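PDB 7D2A: AlyQ from Persicobacter sp. CCB-QB2, which binds uronic acid sugars of alginate through its family 32 carbohydrate-binding module, here holding a 4,5-unsaturated residue at the end of the glycan. Local coordinates for residues T54-R68 against S120-A134. Numbering follows the deposited sequence. Where two conformers were deposited one is given.
Sequences TVNQVKAAWYNGDSR and SNTWNSITEVAIFHA. With CA (calcium ion), chain C; MAW (4-deoxy-alpha-L-erythro-hex-4-enopyranuronic acid), chain B; LGU (alpha-L-gulopyranuronic acid), chain D.
Gln57, Lys59 and Ala61 form antiparallel hydrogen-bonded pairs with Phe132, Ala130 and Glu128, the axes of strands 54-62 and 128-133 running 173° apart. A classic beta bulge, with Thr127 and Glu128 both facing Ala61, shifts the register where the chain turns a corner; beyond it Tyr63 N still bonds Ser125 O at 3.0 Å. A second bulge sets Asn56 and Gln57 against Phe132. The Asn56 amide clasps the backbone of Ala134: OD1 accepts from N (2.7 Å), while ND2 gives a nearly straight bond to a lone pair of O. Thr54 CG2 lies over one face of the His133 ring, and Lys59, extended beyond CG, lays CE over a face of Phe132, 4.2 Å from the ring centroid. On the side of Val58 and Ala60, Trp62 lies alongside Ile126, CZ3 to CG1 3.5 Å. At the far end Arg68 meets the unsaturated sugar's carboxylate edge-on, NH1 to O6A 2.8 Å and NH2 to O6B 2.9 Å; Asn121 ND2 also grips O6A, and Ser125 OG donates to O6B. Trp123 spreads one ring face under the sugar, C3 3.6 Å above its plane; an alanine here would probably leave that sugar face without its platform. Thr127 O and Glu128 OE2 bind calcium, completed by Asn26, Asp29, Asn31 and Thr34, in the beta-sandwich of a CBM32 (F5/8 type C) module with its uronate pocket.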
ATOM      1  N   THR A  54      11.015  -5.233  11.894  1.00 12.90           N
ATOM      2  CA  THR A  54       9.759  -5.731  12.520  1.00 12.00           C
ATOM      3  C   THR A  54       8.602  -4.822  12.129  1.00 11.46           C
ATOM      4  O   THR A  54       8.677  -3.656  12.348  1.00 12.16           O
ATOM      5  CB  THR A  54       9.870  -5.840  14.027  1.00 14.53           C
ATOM      6  OG1 THR A  54      10.976  -6.710  14.308  1.00 16.88           O
ATOM      7  CG2 THR A  54       8.598  -6.400  14.611  1.00 15.79           C
ATOM      8  N   VAL A  55       7.603  -5.363  11.467  1.00 11.36           N
ATOM      9  CA  VAL A  55       6.472  -4.589  10.946  1.00 11.51           C
ATOM     10  C   VAL A  55       5.182  -5.184  11.492  1.00 10.47           C
ATOM     11  O   VAL A  55       5.048  -6.422  11.439  1.00 11.07           O
ATOM     12  CB  VAL A  55       6.480  -4.598   9.412  1.00 12.07           C
ATOM     13  CG1 VAL A  55       5.312  -3.895   8.839  1.00 11.87           C
ATOM     14  CG2 VAL A  55       7.757  -4.024   8.791  1.00 13.12           C
ATOM     15  N   ASN A  56       4.251  -4.349  11.903  1.00 10.31           N
ATOM     16  CA  ASN A  56       2.922  -4.837  12.294  1.00  9.28           C
ATOM     17  C   ASN A  56       1.773  -3.966  11.813  1.00 10.77           C
ATOM     18  O   ASN A  56       0.618  -4.183  12.226  1.00 10.45           O
ATOM     19  CB  ASN A  56       2.859  -5.091  13.813  1.00 10.72           C
ATOM     20  CG  ASN A  56       3.003  -3.811  14.621  1.00 13.61           C
ATOM     21  OD1 ASN A  56       3.043  -2.713  14.026  1.00 13.65           O
ATOM     22  ND2 ASN A  56       3.011  -3.936  15.936  1.00 14.06           N
ATOM     23  N   GLN A  57       2.070  -2.967  10.987  1.00 10.02           N
ATOM     24  CA  GLN A  57       1.009  -2.025  10.581  1.00 11.57           C
ATOM     25  C   GLN A  57       1.426  -1.321   9.294  1.00 11.01           C
ATOM     26  O   GLN A  57       2.576  -0.892   9.103  1.00 10.68           O
ATOM     27  CB  GLN A  57       0.747  -0.999  11.666  1.00 11.86           C
ATOM     28  CG  GLN A  57      -0.438  -0.132  11.369  1.00 14.29           C
ATOM     29  CD  GLN A  57      -0.725   0.717  12.587  1.00 20.83           C
ATOM     30  OE1 GLN A  57      -1.429   0.310  13.520  1.00 23.60           O
ATOM     31  NE2 GLN A  57      -0.024   1.804  12.642  1.00 20.30           N
ATOM     32  N   VAL A  58       0.482  -1.300   8.364  1.00 10.80           N
ATOM     33  CA  VAL A  58       0.620  -0.570   7.099  1.00 11.00           C
ATOM     34  C   VAL A  58      -0.543   0.392   7.070  1.00 10.85           C
ATOM     35  O   VAL A  58      -1.658  -0.041   7.236  1.00 11.44           O
ATOM     36  CB  VAL A  58       0.656  -1.490   5.875  1.00 10.63           C
ATOM     37  CG1 VAL A  58       0.553  -0.686   4.610  1.00 11.31           C
ATOM     38  CG2 VAL A  58       1.846  -2.405   5.905  1.00 10.81           C
ATOM     39  N   LYS A  59      -0.257   1.650   6.818  1.00 10.84           N
ATOM     40  CA  LYS A  59      -1.328   2.638   6.601  1.00 10.80           C
ATOM     41  C   LYS A  59      -1.334   3.020   5.129  1.00  9.77           C
ATOM     42  O   LYS A  59      -0.280   3.231   4.489  1.00 10.92           O
ATOM     43  CB  LYS A  59      -1.155   3.909   7.433  1.00 11.04           C
ATOM     44  CG  LYS A  59      -1.040   3.716   8.933  1.00 12.66           C
ATOM     45  CD  LYS A  59      -0.979   5.044   9.689  1.00 15.02           C
ATOM     46  CE  LYS A  59      -0.920   4.841  11.184  1.00 19.31           C
ATOM     47  NZ  LYS A  59      -1.382   6.060  11.878  1.00 24.34           N
ATOM     48  N   ALA A  60      -2.533   3.096   4.570  1.00  9.75           N
ATOM     49  CA  ALA A  60      -2.713   3.594   3.185  1.00  9.45           C
ATOM     50  C   ALA A  60      -3.847   4.599   3.155  1.00  9.93           C
ATOM     51  O   ALA A  60      -4.896   4.395   3.803  1.00 10.36           O
ATOM     52  CB  ALA A  60      -2.949   2.481   2.192  1.00 10.37           C
ATOM     53  N   ALA A  61      -3.600   5.670   2.433  1.00 10.09           N
ATOM     54  CA  ALA A  61      -4.621   6.669   2.058  1.00 10.49           C
ATOM     55  C   ALA A  61      -5.016   6.404   0.623  1.00  9.66           C
ATOM     56  O   ALA A  61      -4.151   6.300  -0.262  1.00 10.90           O
ATOM     57  CB  ALA A  61      -4.097   8.073   2.262  1.00  9.76           C
ATOM     58  N   TRP A  62      -6.314   6.344   0.390  1.00  9.51           N
ATOM     59  CA  TRP A  62      -6.894   5.963  -0.908  1.00 10.59           C
ATOM     60  C   TRP A  62      -7.395   7.174  -1.688  1.00 10.98           C
ATOM     61  O   TRP A  62      -7.969   8.098  -1.106  1.00 10.25           O
ATOM     62  CB  TRP A  62      -8.016   4.974  -0.672  1.00 11.54           C
ATOM     63  CG  TRP A  62      -7.516   3.698  -0.085  1.00 11.14           C
ATOM     64  CD1 TRP A  62      -7.466   3.400   1.242  1.00 12.34           C
ATOM     65  CD2 TRP A  62      -7.028   2.556  -0.793  1.00 11.78           C
ATOM     66  NE1 TRP A  62      -6.895   2.171   1.420  1.00 12.20           N
ATOM     67  CE2 TRP A  62      -6.639   1.607   0.191  1.00 11.68           C
ATOM     68  CE3 TRP A  62      -6.849   2.263  -2.152  1.00 11.75           C
ATOM     69  CZ2 TRP A  62      -6.103   0.366  -0.183  1.00 11.95           C
ATOM     70  CZ3 TRP A  62      -6.300   1.057  -2.506  1.00 11.06           C
ATOM     71  CH2 TRP A  62      -5.920   0.129  -1.526  1.00 10.80           C
ATOM     72  N   TYR A  63      -7.136   7.151  -2.985  1.00 10.86           N
ATOM     73  CA  TYR A  63      -7.666   8.209  -3.885  1.00 11.70           C
ATOM     74  C   TYR A  63      -9.183   8.117  -3.865  1.00 11.36           C
ATOM     75  O   TYR A  63      -9.708   7.004  -3.982  1.00 11.95           O
ATOM     76  CB  TYR A  63      -7.170   7.979  -5.304  1.00 12.60           C
ATOM     77  CG  TYR A  63      -7.649   8.965  -6.335  1.00 13.25           C
ATOM     78  CD1 TYR A  63      -7.312  10.306  -6.254  1.00 14.61           C
ATOM     79  CD2 TYR A  63      -8.402   8.522  -7.404  1.00 14.25           C
ATOM     80  CE1 TYR A  63      -7.699  11.191  -7.238  1.00 15.75           C
ATOM     81  CE2 TYR A  63      -8.778   9.404  -8.404  1.00 15.98           C
ATOM     82  CZ  TYR A  63      -8.443  10.731  -8.304  1.00 16.97           C
ATOM     83  OH  TYR A  63      -8.876  11.569  -9.304  1.00 18.58           O
ATOM     84  N   ASN A  64      -9.872   9.241  -3.692  1.00 12.36           N
ATOM     85  CA  ASN A  64     -11.351   9.238  -3.592  1.00 12.90           C
ATOM     86  C   ASN A  64     -11.765   8.309  -2.448  1.00 13.09           C
ATOM     87  O   ASN A  64     -12.802   7.607  -2.525  1.00 12.51           O
ATOM     88  CB  ASN A  64     -12.010   8.868  -4.917  1.00 15.36           C
ATOM     89  CG  ASN A  64     -11.909   9.958  -5.957  1.00 18.84           C
ATOM     90  OD1 ASN A  64     -11.621  11.099  -5.625  1.00 21.85           O
ATOM     91  ND2 ASN A  64     -12.139   9.600  -7.202  1.00 22.38           N
ATOM     92  N   GLY A  65     -10.962   8.274  -1.388  1.00 11.98           N
ATOM     93  CA  GLY A  65     -11.132   7.284  -0.332  1.00 13.10           C
ATOM     94  C   GLY A  65     -12.388   7.514   0.463  1.00 13.10           C
ATOM     95  O   GLY A  65     -12.825   6.559   1.162  1.00 13.97           O
ATOM     96  N   ASP A  66     -12.971   8.698   0.390  1.00 13.84           N
ATOM     97  CA  ASP A  66     -14.204   9.001   1.141  1.00 14.14           C
ATOM     98  C   ASP A  66     -15.439   8.745   0.269  1.00 14.12           C
ATOM     99  O   ASP A  66     -16.532   9.113   0.720  1.00 16.34           O
ATOM    100  CB  ASP A  66     -14.177  10.423   1.695  1.00 14.73           C
ATOM    101  CG  ASP A  66     -14.288  11.482   0.630  1.00 15.53           C
ATOM    102  OD1 ASP A  66     -14.162  11.156  -0.559  1.00 18.38           O
ATOM    103  OD2 ASP A  66     -14.464  12.622   1.009  1.00 18.66           O
ATOM    104  N   SER A  67     -15.286   8.165  -0.928  1.00 13.14           N
ATOM    105  CA  SER A  67     -16.445   7.990  -1.847  0.50 13.56           C
ATOM    106  C   SER A  67     -16.454   6.624  -2.540  1.00 14.26           C
ATOM    107  O   SER A  67     -17.408   6.361  -3.300  1.00 15.31           O
ATOM    108  CB  SER A  67     -16.512   9.101  -2.853  0.50 13.21           C
ATOM    109  OG  SER A  67     -15.479   8.986  -3.823  0.50 13.02           O
ATOM    110  N   ARG A  68     -15.497   5.748  -2.255  1.00 12.80           N
ATOM    111  CA  ARG A  68     -15.502   4.409  -2.850  1.00 12.57           C
ATOM    112  C   ARG A  68     -14.668   3.477  -1.971  1.00 13.39           C
ATOM    113  O   ARG A  68     -13.802   3.965  -1.225  1.00 12.87           O
ATOM    114  CB  ARG A  68     -14.977   4.481  -4.283  1.00 14.14           C
ATOM    115  CG  ARG A  68     -13.466   4.623  -4.366  1.00 13.50           C
ATOM    116  CD  ARG A  68     -13.035   5.066  -5.743  1.00 14.39           C
ATOM    117  NE  ARG A  68     -11.625   4.769  -5.994  1.00 13.57           N
ATOM    118  CZ  ARG A  68     -10.992   5.073  -7.114  1.00 12.54           C
ATOM    119  NH1 ARG A  68     -11.605   5.744  -8.109  1.00 14.90           N
ATOM    120  NH2 ARG A  68      -9.730   4.718  -7.220  1.00 13.21           N
ATOM    121  N   SER A 120     -16.224   1.704  -7.751  1.00 19.09           N
ATOM    122  CA  SER A 120     -16.571   2.602  -8.892  0.50 20.07           C
ATOM    123  C   SER A 120     -15.985   2.094 -10.215  1.00 21.73           C
ATOM    124  O   SER A 120     -16.721   2.102 -11.263  1.00 21.24           O
ATOM    125  CB  SER A 120     -16.125   4.002  -8.643  0.50 20.74           C
ATOM    126  OG  SER A 120     -16.888   4.610  -7.623  0.50 22.00           O
ATOM    127  N   ASN A 121     -14.707   1.695 -10.229  1.00 18.23           N
ATOM    128  CA  ASN A 121     -14.061   1.259 -11.489  1.00 18.13           C
ATOM    129  C   ASN A 121     -12.955   0.257 -11.143  1.00 17.02           C
ATOM    130  O   ASN A 121     -12.847  -0.123  -9.932  1.00 15.44           O
ATOM    131  CB  ASN A 121     -13.617   2.473 -12.299  1.00 17.99           C
ATOM    132  CG  ASN A 121     -12.599   3.313 -11.574  1.00 18.74           C
ATOM    133  OD1 ASN A 121     -11.784   2.753 -10.850  1.00 17.45           O
ATOM    134  ND2 ASN A 121     -12.653   4.625 -11.749  1.00 19.12           N
ATOM    135  N   THR A 122     -12.164  -0.153 -12.116  1.00 17.10           N
ATOM    136  CA  THR A 122     -11.130  -1.205 -11.979  1.00 17.12           C
ATOM    137  C   THR A 122      -9.785  -0.623 -11.550  1.00 13.68           C
ATOM    138  O   THR A 122      -8.839  -1.423 -11.455  1.00 14.65           O
ATOM    139  CB  THR A 122     -10.988  -2.012 -13.272  1.00 19.81           C
ATOM    140  OG1 THR A 122     -10.834  -1.078 -14.343  1.00 23.13           O
ATOM    141  CG2 THR A 122     -12.185  -2.939 -13.386  1.00 22.57           C
ATOM    142  N   TRP A 123      -9.741   0.684 -11.266  1.00 14.13           N
ATOM    143  CA  TRP A 123      -8.449   1.325 -10.931  1.00 14.01           C
ATOM    144  C   TRP A 123      -8.028   1.010  -9.489  1.00 12.55           C
ATOM    145  O   TRP A 123      -8.847   0.763  -8.584  1.00 12.23           O
ATOM    146  CB  TRP A 123      -8.455   2.837 -11.153  1.00 13.93           C
ATOM    147  CG  TRP A 123      -8.419   3.167 -12.608  1.00 14.93           C
ATOM    148  CD1 TRP A 123      -9.461   3.243 -13.501  1.00 17.45           C
ATOM    149  CD2 TRP A 123      -7.224   3.414 -13.336  1.00 15.03           C
ATOM    150  NE1 TRP A 123      -8.956   3.558 -14.741  1.00 16.26           N
ATOM    151  CE2 TRP A 123      -7.591   3.655 -14.677  1.00 16.43           C
ATOM    152  CE3 TRP A 123      -5.872   3.506 -12.977  1.00 14.81           C
ATOM    153  CZ2 TRP A 123      -6.655   3.953 -15.658  1.00 15.07           C
ATOM    154  CZ3 TRP A 123      -4.964   3.817 -13.947  1.00 15.40           C
ATOM    155  CH2 TRP A 123      -5.342   4.061 -15.281  1.00 15.46           C
ATOM    156  N   ASN A 124      -6.729   1.046  -9.293  1.00 13.18           N
ATOM    157  CA  ASN A 124      -6.104   1.011  -7.951  1.00 12.16           C
ATOM    158  C   ASN A 124      -5.311   2.299  -7.815  1.00 11.14           C
ATOM    159  O   ASN A 124      -4.343   2.524  -8.544  1.00 12.04           O
ATOM    160  CB  ASN A 124      -5.160  -0.172  -7.802  1.00 13.01           C
ATOM    161  CG  ASN A 124      -5.832  -1.448  -8.230  1.00 12.14           C
ATOM    162  OD1 ASN A 124      -6.642  -1.962  -7.466  1.00 11.95           O
ATOM    163  ND2 ASN A 124      -5.532  -1.898  -9.461  1.00 13.16           N
ATOM    164  N   SER A 125      -5.772   3.161  -6.893  1.00 11.59           N
ATOM    165  CA  SER A 125      -5.171   4.500  -6.771  1.00 10.47           C
ATOM    166  C   SER A 125      -4.961   4.812  -5.291  1.00  9.77           C
ATOM    167  O   SER A 125      -5.942   4.924  -4.542  1.00 10.28           O
ATOM    168  CB  SER A 125      -6.085   5.543  -7.446  1.00 11.41           C
ATOM    169  OG  SER A 125      -6.101   5.287  -8.878  1.00 12.63           O
ATOM    170  N   ILE A 126      -3.717   5.014  -4.915  1.00  9.72           N
ATOM    171  CA  ILE A 126      -3.258   5.180  -3.523  1.00  9.71           C
ATOM    172  C   ILE A 126      -2.528   6.508  -3.434  1.00 10.00           C
ATOM    173  O   ILE A 126      -1.594   6.717  -4.216  1.00  9.86           O
ATOM    174  CB  ILE A 126      -2.414   3.983  -3.047  1.00 11.18           C
ATOM    175  CG1 ILE A 126      -3.234   2.679  -3.165  1.00 11.60           C
ATOM    176  CG2 ILE A 126      -1.904   4.246  -1.649  1.00 11.59           C
ATOM    177  CD1 ILE A 126      -2.439   1.430  -2.823  1.00 11.71           C
ATOM    178  N   THR A 127      -2.920   7.377  -2.465  1.00  9.69           N
ATOM    179  CA  THR A 127      -2.246   8.679  -2.360  1.00 10.16           C
ATOM    180  C   THR A 127      -1.039   8.651  -1.427  1.00  9.36           C
ATOM    181  O   THR A 127      -0.053   9.375  -1.692  1.00 11.05           O
ATOM    182  CB  THR A 127      -3.251   9.750  -1.931  1.00 10.23           C
ATOM    183  OG1 THR A 127      -3.733   9.378  -0.645  1.00 11.97           O
ATOM    184  CG2 THR A 127      -4.392   9.900  -2.903  1.00 11.39           C
ATOM    185  N   GLU A 128      -1.054   7.851  -0.378  1.00  9.75           N
ATOM    186  CA  GLU A 128       0.037   7.819   0.621  1.00  9.30           C
ATOM    187  C   GLU A 128       0.117   6.429   1.208  1.00  9.97           C
ATOM    188  O   GLU A 128      -0.990   5.857   1.465  1.00 10.21           O
ATOM    189  CB  GLU A 128      -0.213   8.868   1.706  1.00 10.53           C
ATOM    190  CG  GLU A 128       0.053  10.302   1.253  1.00 11.33           C
ATOM    191  CD  GLU A 128       1.520  10.539   0.929  1.00 13.83           C
ATOM    192  OE1 GLU A 128       2.340  10.460   1.897  1.00 15.37           O
ATOM    193  OE2 GLU A 128       1.898  10.832  -0.250  1.00 14.75           O
ATOM    194  N   VAL A 129       1.317   5.967   1.518  1.00  9.46           N
ATOM    195  CA  VAL A 129       1.527   4.749   2.331  1.00 10.69           C
ATOM    196  C   VAL A 129       2.565   5.041   3.387  1.00 10.18           C
ATOM    197  O   VAL A 129       3.576   5.726   3.060  1.00 12.43           O
ATOM    198  CB  VAL A 129       1.936   3.571   1.437  1.00 10.24           C
ATOM    199  CG1 VAL A 129       2.359   2.349   2.276  1.00 12.30           C
ATOM    200  CG2 VAL A 129       0.822   3.152   0.524  1.00 11.07           C
ATOM    201  N   ALA A 130       2.396   4.443   4.547  1.00  9.73           N
ATOM    202  CA  ALA A 130       3.389   4.504   5.627  1.00  9.98           C
ATOM    203  C   ALA A 130       3.424   3.150   6.322  1.00 10.81           C
ATOM    204  O   ALA A 130       2.415   2.446   6.374  1.00 10.19           O
ATOM    205  CB  ALA A 130       3.110   5.663   6.530  1.00 10.59           C
ATOM    206  N   ILE A 131       4.557   2.759   6.852  1.00 10.74           N
ATOM    207  CA  ILE A 131       4.803   1.380   7.326  1.00 11.01           C
ATOM    208  C   ILE A 131       5.429   1.548   8.682  1.00 11.59           C
ATOM    209  O   ILE A 131       6.495   2.293   8.772  1.00 13.62           O
ATOM    210  CB  ILE A 131       5.710   0.602   6.360  1.00 10.13           C
ATOM    211  CG1 ILE A 131       5.017   0.495   4.998  1.00 10.57           C
ATOM    212  CG2 ILE A 131       6.084  -0.748   6.935  1.00  9.83           C
ATOM    213  CD1 ILE A 131       5.848  -0.123   3.916  1.00 11.76           C
ATOM    214  N   PHE A 132       4.891   0.798   9.679  1.00 10.28           N
ATOM    215  CA  PHE A 132       5.146   1.004  11.114  1.00 11.61           C
ATOM    216  C   PHE A 132       5.474  -0.280  11.852  1.00 11.22           C
ATOM    217  O   PHE A 132       5.021  -1.398  11.512  1.00 11.68           O
ATOM    218  CB  PHE A 132       3.903   1.612  11.764  1.00 12.53           C
ATOM    219  CG  PHE A 132       3.515   2.946  11.203  1.00 13.16           C
ATOM    220  CD1 PHE A 132       2.826   2.992  10.009  1.00 15.33           C
ATOM    221  CD2 PHE A 132       3.848   4.121  11.836  1.00 15.21           C
ATOM    222  CE1 PHE A 132       2.407   4.202   9.486  1.00 17.11           C
ATOM    223  CE2 PHE A 132       3.464   5.348  11.278  1.00 14.75           C
ATOM    224  CZ  PHE A 132       2.755   5.369  10.114  1.00 16.89           C
ATOM    225  N   HIS A 133       6.187  -0.109  12.956  1.00 12.03           N
ATOM    226  CA  HIS A 133       6.117  -1.012  14.126  1.00 13.26           C
ATOM    227  C   HIS A 133       5.348  -0.241  15.184  1.00 14.00           C
ATOM    228  O   HIS A 133       5.953   0.687  15.824  1.00 14.92           O
ATOM    229  CB  HIS A 133       7.500  -1.465  14.534  1.00 13.79           C
ATOM    230  CG  HIS A 133       7.488  -2.486  15.613  1.00 15.19           C
ATOM    231  ND1 HIS A 133       8.650  -2.863  16.289  1.00 18.68           N
ATOM    232  CD2 HIS A 133       6.473  -3.213  16.115  1.00 16.69           C
ATOM    233  CE1 HIS A 133       8.306  -3.793  17.182  1.00 18.06           C
ATOM    234  NE2 HIS A 133       6.988  -4.042  17.089  1.00 16.97           N
ATOM    235  N   ALA A 134       4.049  -0.499  15.291  1.00 15.56           N
ATOM    236  CA  ALA A 134       3.096   0.248  16.144  1.00 19.09           C
ATOM    237  C   ALA A 134       3.071  -0.345  17.550  1.00 23.90           C
ATOM    238  O   ALA A 134       3.235  -1.593  17.721  1.00 23.75           O
ATOM    239  CB  ALA A 134       1.747   0.210  15.497  1.00 19.67           C
TER
HETATM  240 CA    CA C 401       1.082  11.314  -2.418  1.00 12.07          CA
HETATM  241  C1  MAW B   2      -8.742   7.126 -14.080  1.00 19.57           C
HETATM  242  C2  MAW B   2      -7.497   7.918 -14.103  1.00 17.55           C
HETATM  243  O2  MAW B   2      -7.660   9.282 -13.620  1.00 20.91           O
HETATM  244  C3  MAW B   2      -6.477   7.146 -13.223  1.00 18.42           C
HETATM  245  O3  MAW B   2      -5.358   7.952 -12.907  1.00 16.27           O
HETATM  246  C4  MAW B   2      -7.180   6.672 -11.941  1.00 19.10           C
HETATM  247  C5  MAW B   2      -8.474   6.761 -11.748  1.00 18.02           C
HETATM  248  O5  MAW B   2      -9.353   7.271 -12.787  1.00 19.81           O
HETATM  249  C6  MAW B   2      -9.161   6.325 -10.568  1.00 17.16           C
HETATM  250  O6A MAW B   2     -10.429   6.425 -10.558  1.00 16.45           O
HETATM  251  O6B MAW B   2      -8.527   5.798  -9.576  1.00 14.68           O
HETATM  252  C1  LGU D   1     -12.825   8.567 -15.705  1.00 45.65           C
HETATM  253  C2  LGU D   1     -12.502   7.780 -14.424  1.00 42.89           C
HETATM  254  O2  LGU D   1     -13.693   7.343 -13.780  1.00 48.05           O
HETATM  255  C3  LGU D   1     -11.727   6.517 -14.702  1.00 38.85           C
HETATM  256  O3  LGU D   1     -12.627   5.484 -15.168  1.00 42.93           O
HETATM  257  C4  LGU D   1     -10.601   6.802 -15.686  1.00 34.68           C
HETATM  258  O4  LGU D   1      -9.680   7.680 -15.042  1.00 22.73           O
HETATM  259  C5  LGU D   1     -11.033   7.529 -16.955  1.00 38.20           C
HETATM  260  O5  LGU D   1     -11.689   8.767 -16.567  1.00 42.90           O
HETATM  261  C6  LGU D   1      -9.741   7.739 -17.699  1.00 42.77           C
HETATM  262  O6B LGU D   1      -9.115   6.726 -18.111  1.00 46.07           O
HETATM  263  O6A LGU D   1      -9.290   8.900 -17.805  1.00 44.29           O
HETATM  264  O1  LGU D   1     -13.788   7.770 -16.402  1.00 45.49           O
HETATM  265  O   HOH W   1      -6.431  10.115   0.011  1.00 12.48           O
HETATM  266  O   HOH W   2      -8.359   2.604  -5.542  1.00 13.21           O